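Side-chain contacts in Mlr6093 protein (Mesorhizobium loti, PDB 2QJ8), which probably acts as a zinc-dependent hydrolase of the aspartoacylase family, acting on ester bonds or on linear amides: residues Pro62-Arg67 and Leu138-Phe143; Val69-Glu74 and Asn226-Leu231; His156-Ile161 and Gly189-Leu194; Val168-Ala173 and Thr201-Glu206; Lys175-Leu180 and Leu217-Ala222. One frame throughout, in Å; residues are numbered along the deposited sequence. Where two conformers were deposited one is given.

How the interactions relate
All five contacts join elements of one α/β catalytic domain. Interactions 1 and 2 use successive parts of helix 60-75, their centres 14 Å apart, while interactions 2 and 5 share helix 218-230. Interaction 1 meets interaction 4 through neighbouring strands 136-144 and 201-208, where H141 ND1 lies 2.8 Å from E206 OE1, a probable hydrogen bond. It meets interaction 5 through a salt bridge, R67 NH1 to E221 OE2 at 3.0 Å. Interaction 3 sits across strand 201-208 from the helix of interaction 4, F202 packing on F191. Interactions 2 and 3 are the most widely separated, centres 25 Å apart.

Interaction 1: Pro62-Arg67 and Leu138-Phe143; sequences PILARR and LDLHSF
L140 projects from the strand onto L64 and A65 of the helix, a helix-on-sheet contact of the α/β catalytic domain in which helix 60-75 covers strand 136-144. The contact is purely van der Waals. With CG anti to the carbonyl carbon (chi1 -50°) and CD1 extended away from CA (chi2 177°), the leucine spends its whole length in reaching the helix, so that one methyl does the touching. CD1 lies 4.2 Å from A65 CB and 4.4 Å from L64 CB, a loose fit. I50 and T205, on the two flanking strands, also pack on L140, and L64 is covered in turn by Y220, E221 and V224 of helix 218-230.

Backbone bonds run within the helix, where R66 N donates to P62 O at 3.0 Å, and from the strand to its neighbours in the sheet. D139 and H141, which alternate with L140, lie on the other face of the strand, where D139 OD1 bonds T51 OG1 and H141 ND1 bonds E206 OE1. R67 forms salt bridges with E221 of its own chain and with E269 of the second subunit. The shortest approach across the contact is made to the helix backbone, by L140 CD1 at 4.1 Å from A65 N.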
# COMPACT_ATOMS: atom_id res chain seq x y z
N PRO A 62 -1.00 -11.52 9.22
CA PRO A 62 0.10 -12.37 9.68
C PRO A 62 0.83 -11.89 10.94
O PRO A 62 1.11 -12.71 11.82
CB PRO A 62 1.00 -12.40 8.48
CG PRO A 62 0.03 -12.43 7.34
CD PRO A 62 -0.99 -11.41 7.75
N ILE A 63 1.08 -10.60 11.03
CA ILE A 63 1.76 -10.00 12.21
C ILE A 63 0.88 -10.13 13.45
O ILE A 63 1.35 -10.59 14.49
CB ILE A 63 2.14 -8.54 11.95
CG1 ILE A 63 3.35 -8.49 11.00
CG2 ILE A 63 2.46 -7.82 13.27
CD1 ILE A 63 3.49 -7.13 10.27
N LEU A 64 -0.39 -9.73 13.33
CA LEU A 64 -1.36 -9.88 14.41
C LEU A 64 -1.48 -11.34 14.84
O LEU A 64 -1.54 -11.63 16.01
CB LEU A 64 -2.75 -9.31 13.99
CG LEU A 64 -3.81 -9.26 15.10
CD1 LEU A 64 -3.32 -8.42 16.30
CD2 LEU A 64 -5.12 -8.69 14.54
N ALA A 65 -1.54 -12.26 13.87
CA ALA A 65 -1.58 -13.68 14.15
C ALA A 65 -0.38 -14.15 14.97
O ALA A 65 -0.54 -14.97 15.87
CB ALA A 65 -1.69 -14.51 12.81
N ARG A 66 0.82 -13.68 14.64
CA ARG A 66 2.00 -14.01 15.38
C ARG A 66 1.99 -13.39 16.78
O ARG A 66 2.55 -13.97 17.72
CB ARG A 66 3.23 -13.53 14.64
CG ARG A 66 3.57 -14.38 13.47
CD ARG A 66 4.48 -13.63 12.56
NE ARG A 66 4.73 -14.40 11.36
CZ ARG A 66 5.62 -15.37 11.26
NH1 ARG A 66 6.38 -15.74 12.30
NH2 ARG A 66 5.73 -16.00 10.08
N ARG A 67 1.38 -12.23 16.95
CA ARG A 67 1.22 -11.68 18.31
C ARG A 67 0.34 -12.57 19.19
O ARG A 67 0.64 -12.78 20.36
CB ARG A 67 0.65 -10.28 18.26
CG ARG A 67 1.63 -9.31 17.71
CD ARG A 67 1.02 -7.93 17.62
NE ARG A 67 2.05 -6.95 17.29
CZ ARG A 67 1.86 -5.66 17.06
NH1 ARG A 67 0.67 -5.07 17.15
NH2 ARG A 67 2.93 -4.93 16.78
N LEU A 138 -11.94 -17.34 12.22
CA LEU A 138 -11.62 -15.92 12.18
C LEU A 138 -10.57 -15.71 11.09
O LEU A 138 -9.43 -16.16 11.25
CB LEU A 138 -11.10 -15.43 13.54
CG LEU A 138 -10.53 -13.99 13.63
CD1 LEU A 138 -11.55 -12.90 13.21
CD2 LEU A 138 -10.04 -13.76 15.04
N ASP A 139 -10.94 -15.04 9.99
CA ASP A 139 -9.99 -14.73 8.91
C ASP A 139 -9.56 -13.26 9.01
O ASP A 139 -10.40 -12.37 9.07
CB ASP A 139 -10.60 -15.04 7.55
CG ASP A 139 -9.62 -14.84 6.36
OD1 ASP A 139 -8.44 -15.29 6.37
OD2 ASP A 139 -10.06 -14.23 5.36
N LEU A 140 -8.23 -13.04 9.05
CA LEU A 140 -7.62 -11.71 9.11
C LEU A 140 -7.38 -11.38 7.63
O LEU A 140 -6.36 -11.76 7.03
CB LEU A 140 -6.36 -11.75 9.98
CG LEU A 140 -6.56 -12.41 11.36
CD1 LEU A 140 -5.25 -12.48 12.13
CD2 LEU A 140 -7.66 -11.74 12.22
N HIS A 141 -8.36 -10.69 7.05
CA HIS A 141 -8.53 -10.56 5.59
C HIS A 141 -7.99 -9.28 4.94
O HIS A 141 -8.04 -8.18 5.51
CB HIS A 141 -10.02 -10.73 5.28
CG HIS A 141 -10.36 -10.72 3.82
ND1 HIS A 141 -10.92 -9.62 3.20
CD2 HIS A 141 -10.21 -11.67 2.86
CE1 HIS A 141 -11.10 -9.89 1.92
NE2 HIS A 141 -10.68 -11.13 1.69
N SER A 142 -7.43 -9.45 3.75
CA SER A 142 -6.87 -8.35 3.02
C SER A 142 -7.97 -7.72 2.21
O SER A 142 -8.47 -8.34 1.30
CB SER A 142 -5.80 -8.83 2.06
OG SER A 142 -5.29 -7.73 1.33
N PHE A 143 -8.36 -6.51 2.56
CA PHE A 143 -9.39 -5.83 1.77
C PHE A 143 -8.80 -5.48 0.38
O PHE A 143 -9.46 -5.67 -0.64
CB PHE A 143 -9.88 -4.59 2.52
CG PHE A 143 -11.13 -4.02 1.95
CD1 PHE A 143 -12.35 -4.64 2.21
CD2 PHE A 143 -11.10 -2.90 1.13
CE1 PHE A 143 -13.51 -4.14 1.70
CE2 PHE A 143 -12.27 -2.40 0.61
CZ PHE A 143 -13.48 -3.02 0.91

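Interaction 2: Val69-Glu74 and Asn226-Leu231; sequences VKWLPE and NGLIAL
W71 holds CG anti to its backbone N (chi1 173°), which sends the indole toward the other helix, while L228 holds CG anti to its carbonyl carbon (chi1 -67°) and, with chi2 at 170°, extends CD1 straight out to meet it. The two side chains therefore approach from opposite directions. L228 CD1 arrives at the edge of the six-membered ring, in the plane of the indole, 3.6 Å from W71 CZ3 and 4.1 Å from W71 CH2. The polar NE1 lies across the ring system from this edge, so the methyl meets carbon alone.

L72, one residue on, shares the same methyl. Its CD2 comes within 4.2 Å of L228 CD1, the leucines running at a slant to one another. The backbones stay well apart, L72 CA being 10.2 Å from L228 CA, and the side chains bridge the gap between helix 60-75 and helix 218-230. On the sheet side, L72 also packs on I81 and I83 of strand 79-84, and W71 touches V234 in the loop that follows the second helix.

The first helix is kinked here: P73 has no N-H to give, and E74 N reaches W71 O only weakly. L228 sits in regular helix, just before its end. Joined by a single methyl and two apolar partners, the helices are held at this point by dispersion and the exclusion of water alone, with no directional bond between the segments.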
# COMPACT_ATOMS: atom_id res chain seq x y z
N VAL A 69 -0.15 -15.79 18.74
CA VAL A 69 0.69 -16.96 19.00
C VAL A 69 1.53 -16.80 20.27
O VAL A 69 1.64 -17.75 21.05
CB VAL A 69 1.59 -17.31 17.78
CG1 VAL A 69 2.69 -18.30 18.18
CG2 VAL A 69 0.75 -17.89 16.65
N LYS A 70 2.08 -15.62 20.49
CA LYS A 70 2.86 -15.35 21.70
C LYS A 70 2.05 -15.02 22.97
O LYS A 70 2.54 -15.24 24.09
CB LYS A 70 3.88 -14.23 21.42
CG LYS A 70 5.03 -14.67 20.53
CD LYS A 70 6.02 -13.55 20.28
N TRP A 71 0.84 -14.49 22.80
CA TRP A 71 -0.02 -14.03 23.91
C TRP A 71 -0.95 -15.08 24.46
O TRP A 71 -1.17 -15.12 25.66
CB TRP A 71 -0.80 -12.81 23.44
CG TRP A 71 -1.86 -12.27 24.34
CD1 TRP A 71 -1.68 -11.53 25.46
CD2 TRP A 71 -3.26 -12.32 24.12
NE1 TRP A 71 -2.89 -11.15 25.98
CE2 TRP A 71 -3.88 -11.63 25.18
CE3 TRP A 71 -4.06 -12.91 23.14
CZ2 TRP A 71 -5.27 -11.50 25.28
CZ3 TRP A 71 -5.44 -12.80 23.26
CH2 TRP A 71 -6.02 -12.09 24.31
N LEU A 72 -1.48 -15.94 23.59
CA LEU A 72 -2.41 -16.97 24.01
C LEU A 72 -1.92 -18.03 25.01
O LEU A 72 -2.75 -18.54 25.76
CB LEU A 72 -3.04 -17.65 22.81
CG LEU A 72 -4.02 -16.79 22.04
CD1 LEU A 72 -4.32 -17.52 20.75
CD2 LEU A 72 -5.28 -16.45 22.86
N PRO A 73 -0.63 -18.43 24.97
CA PRO A 73 -0.16 -19.34 26.02
C PRO A 73 -0.46 -18.89 27.46
O PRO A 73 -0.74 -19.77 28.27
CB PRO A 73 1.35 -19.45 25.75
CG PRO A 73 1.43 -19.30 24.22
CD PRO A 73 0.41 -18.22 23.94
N GLU A 74 -0.39 -17.59 27.78
CA GLU A 74 -0.77 -17.07 29.11
C GLU A 74 -2.25 -16.65 29.21
O GLU A 74 -2.90 -16.93 30.22
CB GLU A 74 0.17 -15.93 29.57
CG GLU A 74 1.64 -16.34 29.80
CD GLU A 74 1.84 -17.37 30.93
OE1 GLU A 74 1.66 -17.00 32.12
OE2 GLU A 74 2.23 -18.53 30.61
N ASN A 226 -11.28 -8.53 22.34
CA ASN A 226 -12.70 -8.42 22.69
C ASN A 226 -13.50 -9.60 22.09
O ASN A 226 -14.36 -10.20 22.76
CB ASN A 226 -13.32 -7.09 22.21
CG ASN A 226 -12.71 -5.86 22.87
OD1 ASN A 226 -12.21 -5.91 23.98
ND2 ASN A 226 -12.75 -4.73 22.17
N GLY A 227 -13.17 -9.95 20.84
CA GLY A 227 -13.80 -11.06 20.14
C GLY A 227 -13.56 -12.37 20.85
O GLY A 227 -14.50 -13.13 21.04
N LEU A 228 -12.31 -12.59 21.28
CA LEU A 228 -11.93 -13.80 22.03
C LEU A 228 -12.62 -13.92 23.37
O LEU A 228 -13.00 -15.01 23.77
CB LEU A 228 -10.42 -13.88 22.22
CG LEU A 228 -9.63 -14.09 20.95
CD1 LEU A 228 -8.18 -13.89 21.28
CD2 LEU A 228 -9.92 -15.46 20.37
N ILE A 229 -12.77 -12.79 24.05
CA ILE A 229 -13.53 -12.70 25.28
C ILE A 229 -14.99 -13.07 25.01
O ILE A 229 -15.53 -13.96 25.66
CB ILE A 229 -13.45 -11.29 25.91
CG1 ILE A 229 -12.04 -11.01 26.44
CG2 ILE A 229 -14.45 -11.15 27.07
CD1 ILE A 229 -11.81 -9.55 26.77
N ALA A 230 -15.59 -12.45 23.99
CA ALA A 230 -16.97 -12.77 23.59
C ALA A 230 -17.19 -14.25 23.23
O ALA A 230 -18.28 -14.78 23.37
CB ALA A 230 -17.40 -11.87 22.42
N LEU A 231 -16.15 -14.92 22.76
CA LEU A 231 -16.23 -16.35 22.44
C LEU A 231 -15.97 -17.25 23.66
O LEU A 231 -16.06 -18.46 23.54
CB LEU A 231 -15.25 -16.68 21.31
CG LEU A 231 -15.59 -16.11 19.94
CD1 LEU A 231 -14.37 -16.12 19.09
CD2 LEU A 231 -16.75 -16.90 19.31

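Interaction 3: His156-Ile161 and Gly189-Leu194; sequences HPIADI and GMFDTL
F191 reaches from its helix toward H156 and I158 in the loop after strand 152-155. Its CB stands back from the loop, and with CG anti to the backbone N (chi1 -175°) the ring is carried outward until its far end makes the contact. CE2 lies 3.8 Å from H156 CB. CZ, at the tip, touches both partners, I158 CG2 at 3.7 Å and H156 CB at 3.9 Å, and CE1 comes to 4.0 Å from I158 CG2. The isoleucine methyl meets the ring at its edge, in plane. The imidazole of H156 is set obliquely to the phenyl ring, planes at 55°.

The imidazole is fixed at both nitrogens: ND1 donates to P157 O at 2.9 Å in a bent bond, from above the carbonyl plane, and NE2 bonds the backbone N of N185. A serine in place of F191 would probably leave I158 CG2 and H156 CB without the aromatic ring they pack on and open a gap between loop and helix.

G189 occupies the N-cap position of helix 190-197, its carbonyl O accepting from both T193 N and T193 OG1. The contact is loop-on-helix aromatic packing at the surface of the α/β domain, between the loop after strand 152-155 and the first turn of helix 190-197.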
# COMPACT_ATOMS: atom_id res chain seq x y z
N HIS A 156 -21.93 -10.47 5.76
CA HIS A 156 -22.73 -10.70 4.57
C HIS A 156 -24.12 -11.27 4.99
O HIS A 156 -24.17 -12.29 5.69
CB HIS A 156 -21.99 -11.66 3.64
CG HIS A 156 -22.62 -11.79 2.30
ND1 HIS A 156 -23.87 -12.36 2.11
CD2 HIS A 156 -22.19 -11.44 1.07
CE1 HIS A 156 -24.16 -12.35 0.83
NE2 HIS A 156 -23.16 -11.80 0.17
N PRO A 157 -25.24 -10.59 4.63
CA PRO A 157 -26.56 -11.13 4.93
C PRO A 157 -26.84 -12.52 4.37
O PRO A 157 -26.46 -12.82 3.23
CB PRO A 157 -27.49 -10.11 4.27
CG PRO A 157 -26.74 -8.87 4.29
CD PRO A 157 -25.34 -9.25 4.05
N ILE A 158 -27.44 -13.38 5.19
CA ILE A 158 -27.81 -14.75 4.82
C ILE A 158 -29.25 -15.05 5.26
O ILE A 158 -29.76 -14.40 6.20
CB ILE A 158 -26.79 -15.80 5.34
CG1 ILE A 158 -26.77 -15.87 6.87
CG2 ILE A 158 -25.37 -15.48 4.74
CD1 ILE A 158 -26.01 -17.06 7.41
N ALA A 159 -29.88 -16.02 4.59
CA ALA A 159 -31.28 -16.36 4.83
C ALA A 159 -31.56 -17.05 6.15
O ALA A 159 -32.69 -16.94 6.65
CB ALA A 159 -31.85 -17.20 3.65
N ASP A 160 -30.57 -17.77 6.70
CA ASP A 160 -30.74 -18.45 8.00
C ASP A 160 -30.62 -17.39 9.12
O ASP A 160 -29.51 -16.93 9.44
CB ASP A 160 -29.73 -19.57 8.18
CG ASP A 160 -30.06 -20.43 9.35
OD1 ASP A 160 -29.74 -20.02 10.47
OD2 ASP A 160 -30.64 -21.52 9.14
N ILE A 161 -31.77 -17.05 9.70
CA ILE A 161 -31.91 -15.95 10.67
C ILE A 161 -31.08 -16.15 11.94
O ILE A 161 -30.38 -15.24 12.33
CB ILE A 161 -33.39 -15.68 11.03
CG1 ILE A 161 -34.21 -15.29 9.79
CG2 ILE A 161 -33.47 -14.54 12.06
CD1 ILE A 161 -35.74 -15.42 9.97
N GLY A 189 -16.26 -20.32 -2.47
CA GLY A 189 -15.19 -20.88 -1.70
C GLY A 189 -15.36 -21.00 -0.20
O GLY A 189 -16.20 -21.76 0.28
N MSE A 190 -14.57 -20.22 0.54
CA MSE A 190 -14.52 -20.32 2.00
C MSE A 190 -15.84 -19.94 2.67
O MSE A 190 -16.28 -20.61 3.59
CB MSE A 190 -13.37 -19.47 2.55
CG MSE A 190 -12.90 -19.88 3.93
SE MSE A 190 -11.26 -18.97 4.54
CE MSE A 190 -10.06 -19.32 3.05
N PHE A 191 -16.45 -18.86 2.21
CA PHE A 191 -17.71 -18.41 2.80
C PHE A 191 -18.76 -19.49 2.63
O PHE A 191 -19.34 -19.94 3.61
CB PHE A 191 -18.18 -17.09 2.18
CG PHE A 191 -19.42 -16.53 2.83
CD1 PHE A 191 -20.69 -17.03 2.52
CD2 PHE A 191 -19.31 -15.52 3.78
CE1 PHE A 191 -21.82 -16.52 3.14
CE2 PHE A 191 -20.43 -15.01 4.40
CZ PHE A 191 -21.69 -15.51 4.07
N ASP A 192 -19.00 -19.90 1.39
CA ASP A 192 -19.98 -20.97 1.12
C ASP A 192 -19.69 -22.24 1.89
O ASP A 192 -20.60 -22.89 2.38
CB ASP A 192 -20.02 -21.32 -0.36
CG ASP A 192 -20.79 -20.32 -1.19
OD1 ASP A 192 -21.36 -19.35 -0.64
OD2 ASP A 192 -20.81 -20.50 -2.43
N THR A 193 -18.42 -22.59 2.00
CA THR A 193 -18.01 -23.80 2.72
C THR A 193 -18.33 -23.76 4.21
O THR A 193 -19.03 -24.62 4.72
CB THR A 193 -16.48 -24.07 2.48
OG1 THR A 193 -16.32 -24.44 1.12
CG2 THR A 193 -15.99 -25.22 3.36
N LEU A 194 -17.88 -22.71 4.87
CA LEU A 194 -18.04 -22.58 6.31
C LEU A 194 -19.43 -22.21 6.76
O LEU A 194 -19.97 -22.79 7.70
CB LEU A 194 -17.05 -21.57 6.87
CG LEU A 194 -15.58 -21.97 7.02
CD1 LEU A 194 -15.12 -22.87 5.91
CD2 LEU A 194 -14.77 -20.68 7.10

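Interaction 4: Val168-Ala173 and Thr201-Glu206; sequences VSISKA and TFICTE
Helix-on-sheet packing of the α/β catalytic domain brings I170 and S171 of helix 161-172 against T201 and I203 of strand 201-208. The local axes pass 9.1 Å apart and run in roughly the same direction, crossing at -37°. Alternate strand residues divide the two faces: T201 and I203 point to this helix, whereas F202 points away and packs on helix 190-197, so the strand is sandwiched between helices.

I203 lies at the centre. Its CG1 is anti to the carbonyl carbon (chi1 -68°), and the extended chain carries CD1 across I170 at about a right angle, to 3.3 Å from I170 CG2. That is tighter than normal carbon contact. I170 also extends its own CD1, which meets T201 CG2 tip to tip at 3.9 Å. I153 of strand 152-155 packs on both I203 and S171.

Cutting I203 back to an alanine would remove CG1, CG2 and CD1 and is likely to leave a gap beneath I170 and S171, loosening the helix on the strand.

The hydroxyl of S171 is hydrogen-bonded to T167 O, one turn back in the same helix, while S171 OG also rests 3.7 Å from I203 CG1.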
# COMPACT_ATOMS: atom_id res chain seq x y z
N VAL A 168 -23.54 -12.00 13.61
CA VAL A 168 -23.54 -10.54 13.70
C VAL A 168 -23.31 -10.11 15.16
O VAL A 168 -22.54 -9.21 15.38
CB VAL A 168 -24.85 -9.93 13.11
CG1 VAL A 168 -24.98 -8.47 13.45
CG2 VAL A 168 -24.90 -10.13 11.59
N SER A 169 -23.92 -10.79 16.12
CA SER A 169 -23.70 -10.47 17.54
C SER A 169 -22.25 -10.66 17.99
O SER A 169 -21.68 -9.78 18.65
CB SER A 169 -24.62 -11.28 18.43
OG SER A 169 -25.97 -10.89 18.20
N ILE A 170 -21.68 -11.80 17.62
CA ILE A 170 -20.28 -12.09 17.91
C ILE A 170 -19.37 -11.01 17.28
O ILE A 170 -18.49 -10.49 17.96
CB ILE A 170 -19.85 -13.50 17.45
CG1 ILE A 170 -20.60 -14.58 18.25
CG2 ILE A 170 -18.32 -13.66 17.68
CD1 ILE A 170 -20.34 -16.05 17.78
N SER A 171 -19.63 -10.66 16.02
CA SER A 171 -18.89 -9.63 15.29
C SER A 171 -18.93 -8.26 15.97
O SER A 171 -17.91 -7.62 16.12
CB SER A 171 -19.41 -9.53 13.87
OG SER A 171 -19.18 -10.74 13.16
N LYS A 172 -20.11 -7.83 16.38
CA LYS A 172 -20.30 -6.57 17.10
C LYS A 172 -19.56 -6.51 18.44
O LYS A 172 -19.08 -5.44 18.82
CB LYS A 172 -21.80 -6.28 17.32
CG LYS A 172 -22.54 -5.88 16.04
CD LYS A 172 -24.05 -5.73 16.30
CE LYS A 172 -24.80 -5.28 15.04
NZ LYS A 172 -26.30 -5.26 15.22
N ALA A 173 -19.48 -7.66 19.12
CA ALA A 173 -18.73 -7.83 20.37
C ALA A 173 -17.20 -7.61 20.25
O ALA A 173 -16.54 -7.50 21.27
CB ALA A 173 -19.01 -9.22 21.01
N THR A 201 -19.70 -20.35 12.35
CA THR A 201 -19.50 -18.91 12.57
C THR A 201 -18.24 -18.53 11.81
O THR A 201 -17.19 -19.06 12.08
CB THR A 201 -19.36 -18.59 14.04
OG1 THR A 201 -20.59 -18.96 14.67
CG2 THR A 201 -19.08 -17.06 14.28
N PHE A 202 -18.39 -17.70 10.78
CA PHE A 202 -17.25 -17.24 10.00
C PHE A 202 -17.17 -15.72 10.14
O PHE A 202 -18.13 -15.03 9.77
CB PHE A 202 -17.43 -17.65 8.55
CG PHE A 202 -16.30 -17.24 7.63
CD1 PHE A 202 -14.95 -17.41 8.00
CD2 PHE A 202 -16.58 -16.75 6.36
CE1 PHE A 202 -13.92 -17.06 7.16
CE2 PHE A 202 -15.53 -16.40 5.49
CZ PHE A 202 -14.19 -16.55 5.90
N ILE A 203 -16.05 -15.24 10.67
CA ILE A 203 -15.80 -13.81 10.94
C ILE A 203 -14.58 -13.33 10.15
O ILE A 203 -13.53 -13.95 10.16
CB ILE A 203 -15.72 -13.55 12.47
CG1 ILE A 203 -17.10 -13.78 13.08
CG2 ILE A 203 -15.31 -12.15 12.77
CD1 ILE A 203 -17.11 -13.67 14.56
N CYS A 204 -14.78 -12.23 9.40
CA CYS A 204 -13.77 -11.66 8.55
C CYS A 204 -13.45 -10.23 8.99
O CYS A 204 -14.30 -9.35 8.86
CB CYS A 204 -14.32 -11.71 7.13
SG CYS A 204 -13.15 -11.38 5.87
N THR A 205 -12.25 -10.01 9.53
CA THR A 205 -11.81 -8.68 9.97
C THR A 205 -11.09 -8.09 8.77
O THR A 205 -10.34 -8.79 8.11
CB THR A 205 -10.90 -8.75 11.18
OG1 THR A 205 -9.76 -9.51 10.82
CG2 THR A 205 -11.61 -9.45 12.35
N GLU A 206 -11.30 -6.81 8.49
CA GLU A 206 -10.78 -6.19 7.27
C GLU A 206 -9.57 -5.31 7.47
O GLU A 206 -9.61 -4.38 8.27
CB GLU A 206 -11.86 -5.39 6.57
CG GLU A 206 -13.06 -6.20 6.10
CD GLU A 206 -12.76 -7.27 5.05
OE1 GLU A 206 -11.77 -7.18 4.30
OE2 GLU A 206 -13.56 -8.23 4.97

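Interaction 5: Lys175-Leu180 and Leu217-Ala222; sequences KLPVTL and LTIYEA
The 3.0 Å backbone bond between A222 N and T218 O closes the helical turn that holds I219 against L176 and P177. No hydrogen bond spans the two segments, and the contact itself is apolar, centred on the CG2 methyl of I219. That branch stands anti to the backbone N, with CG1 taking the place beside it (chi1 -65°). CG2 lies 3.7 Å from P177 CD and 4.1 Å from P177 CG, so the CD and CG carbons of the proline provide the surface.

L176 comes in at a slant beside the proline. Its CD2 is 4.2 Å from I219 CG2 and 4.0 Å from I219 O, thus lying against side chain and helix backbone together. In the α/β catalytic domain this joins the N-terminal turn of helix 218-230 to the link between helix 161-172 and strand 178-182. K175, with positive phi (56°), turns the chain out of helix 161-172, and L176 and P177 lead into the strand.

L176 also packs on I153 of strand 152-155, and P151 touches both I219 and Y220. The ring of Y220 stacks on F207, and Y220 CA lies 4.5 Å from L176 CD2.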
# COMPACT_ATOMS: atom_id res chain seq x y z
N LYS A 175 -16.09 -4.91 19.08
CA LYS A 175 -16.05 -3.48 19.30
C LYS A 175 -15.10 -2.72 18.36
O LYS A 175 -14.42 -1.79 18.77
CB LYS A 175 -15.75 -3.17 20.78
CG LYS A 175 -16.58 -3.98 21.75
CD LYS A 175 -16.55 -3.39 23.15
CE LYS A 175 -17.18 -4.34 24.18
NZ LYS A 175 -18.42 -5.05 23.72
N LEU A 176 -15.02 -3.14 17.10
CA LEU A 176 -14.24 -2.42 16.10
C LEU A 176 -15.02 -1.15 15.70
O LEU A 176 -16.24 -1.05 15.97
CB LEU A 176 -13.99 -3.30 14.87
CG LEU A 176 -13.02 -4.45 15.07
CD1 LEU A 176 -13.13 -5.47 13.90
CD2 LEU A 176 -11.58 -3.95 15.25
N PRO A 177 -14.33 -0.14 15.13
CA PRO A 177 -14.97 1.09 14.65
C PRO A 177 -16.25 0.91 13.82
O PRO A 177 -17.21 1.65 14.04
CB PRO A 177 -13.88 1.72 13.80
CG PRO A 177 -12.66 1.37 14.50
CD PRO A 177 -12.86 -0.02 15.04
N VAL A 178 -16.27 -0.08 12.93
CA VAL A 178 -17.41 -0.37 12.08
C VAL A 178 -17.74 -1.85 11.95
O VAL A 178 -16.85 -2.67 11.77
CB VAL A 178 -17.13 0.11 10.62
CG1 VAL A 178 -18.27 -0.27 9.66
CG2 VAL A 178 -16.84 1.63 10.60
N THR A 179 -19.02 -2.21 12.06
CA THR A 179 -19.46 -3.54 11.63
C THR A 179 -20.27 -3.21 10.38
O THR A 179 -21.22 -2.45 10.47
CB THR A 179 -20.28 -4.33 12.69
OG1 THR A 179 -19.49 -4.52 13.86
CG2 THR A 179 -20.69 -5.72 12.11
N LEU A 180 -19.90 -3.75 9.22
CA LEU A 180 -20.60 -3.40 7.99
C LEU A 180 -21.46 -4.50 7.44
O LEU A 180 -20.94 -5.56 7.12
CB LEU A 180 -19.59 -2.98 6.91
CG LEU A 180 -20.13 -2.46 5.56
CD1 LEU A 180 -20.93 -1.15 5.67
CD2 LEU A 180 -18.98 -2.30 4.60
N LEU A 217 -3.19 -0.77 14.11
CA LEU A 217 -2.92 -2.17 14.46
C LEU A 217 -3.16 -2.49 15.96
O LEU A 217 -3.41 -3.65 16.32
CB LEU A 217 -1.51 -2.59 13.97
CG LEU A 217 -1.02 -4.06 13.99
CD1 LEU A 217 -1.98 -5.05 13.34
CD2 LEU A 217 0.36 -4.18 13.35
N THR A 218 -3.12 -1.48 16.84
CA THR A 218 -3.49 -1.69 18.24
C THR A 218 -5.05 -1.77 18.29
O THR A 218 -5.61 -2.46 19.14
CB THR A 218 -2.88 -0.63 19.21
OG1 THR A 218 -3.63 0.59 19.15
CG2 THR A 218 -1.39 -0.38 18.89
N ILE A 219 -5.73 -1.09 17.36
CA ILE A 219 -7.20 -1.19 17.25
C ILE A 219 -7.61 -2.65 16.98
O ILE A 219 -8.48 -3.19 17.68
CB ILE A 219 -7.74 -0.28 16.11
CG1 ILE A 219 -7.52 1.20 16.44
CG2 ILE A 219 -9.25 -0.55 15.83
CD1 ILE A 219 -8.17 1.68 17.72
N TYR A 220 -6.94 -3.27 16.00
CA TYR A 220 -7.17 -4.67 15.63
C TYR A 220 -6.86 -5.63 16.75
O TYR A 220 -7.63 -6.59 16.95
CB TYR A 220 -6.36 -5.06 14.42
CG TYR A 220 -6.87 -4.48 13.12
CD1 TYR A 220 -7.97 -5.06 12.47
CD2 TYR A 220 -6.24 -3.37 12.52
CE1 TYR A 220 -8.45 -4.57 11.28
CE2 TYR A 220 -6.71 -2.86 11.31
CZ TYR A 220 -7.82 -3.48 10.69
OH TYR A 220 -8.29 -3.00 9.48
N GLU A 221 -5.74 -5.40 17.44
CA GLU A 221 -5.36 -6.17 18.63
C GLU A 221 -6.44 -6.17 19.69
O GLU A 221 -6.77 -7.22 20.24
CB GLU A 221 -4.13 -5.59 19.34
CG GLU A 221 -2.83 -6.21 19.02
CD GLU A 221 -1.69 -5.58 19.85
OE1 GLU A 221 -1.91 -4.68 20.69
OE2 GLU A 221 -0.55 -6.01 19.67
N ALA A 222 -6.91 -4.96 20.04
CA ALA A 222 -7.94 -4.80 21.07
C ALA A 222 -9.26 -5.45 20.61
O ALA A 222 -9.97 -6.06 21.43
CB ALA A 222 -8.14 -3.32 21.42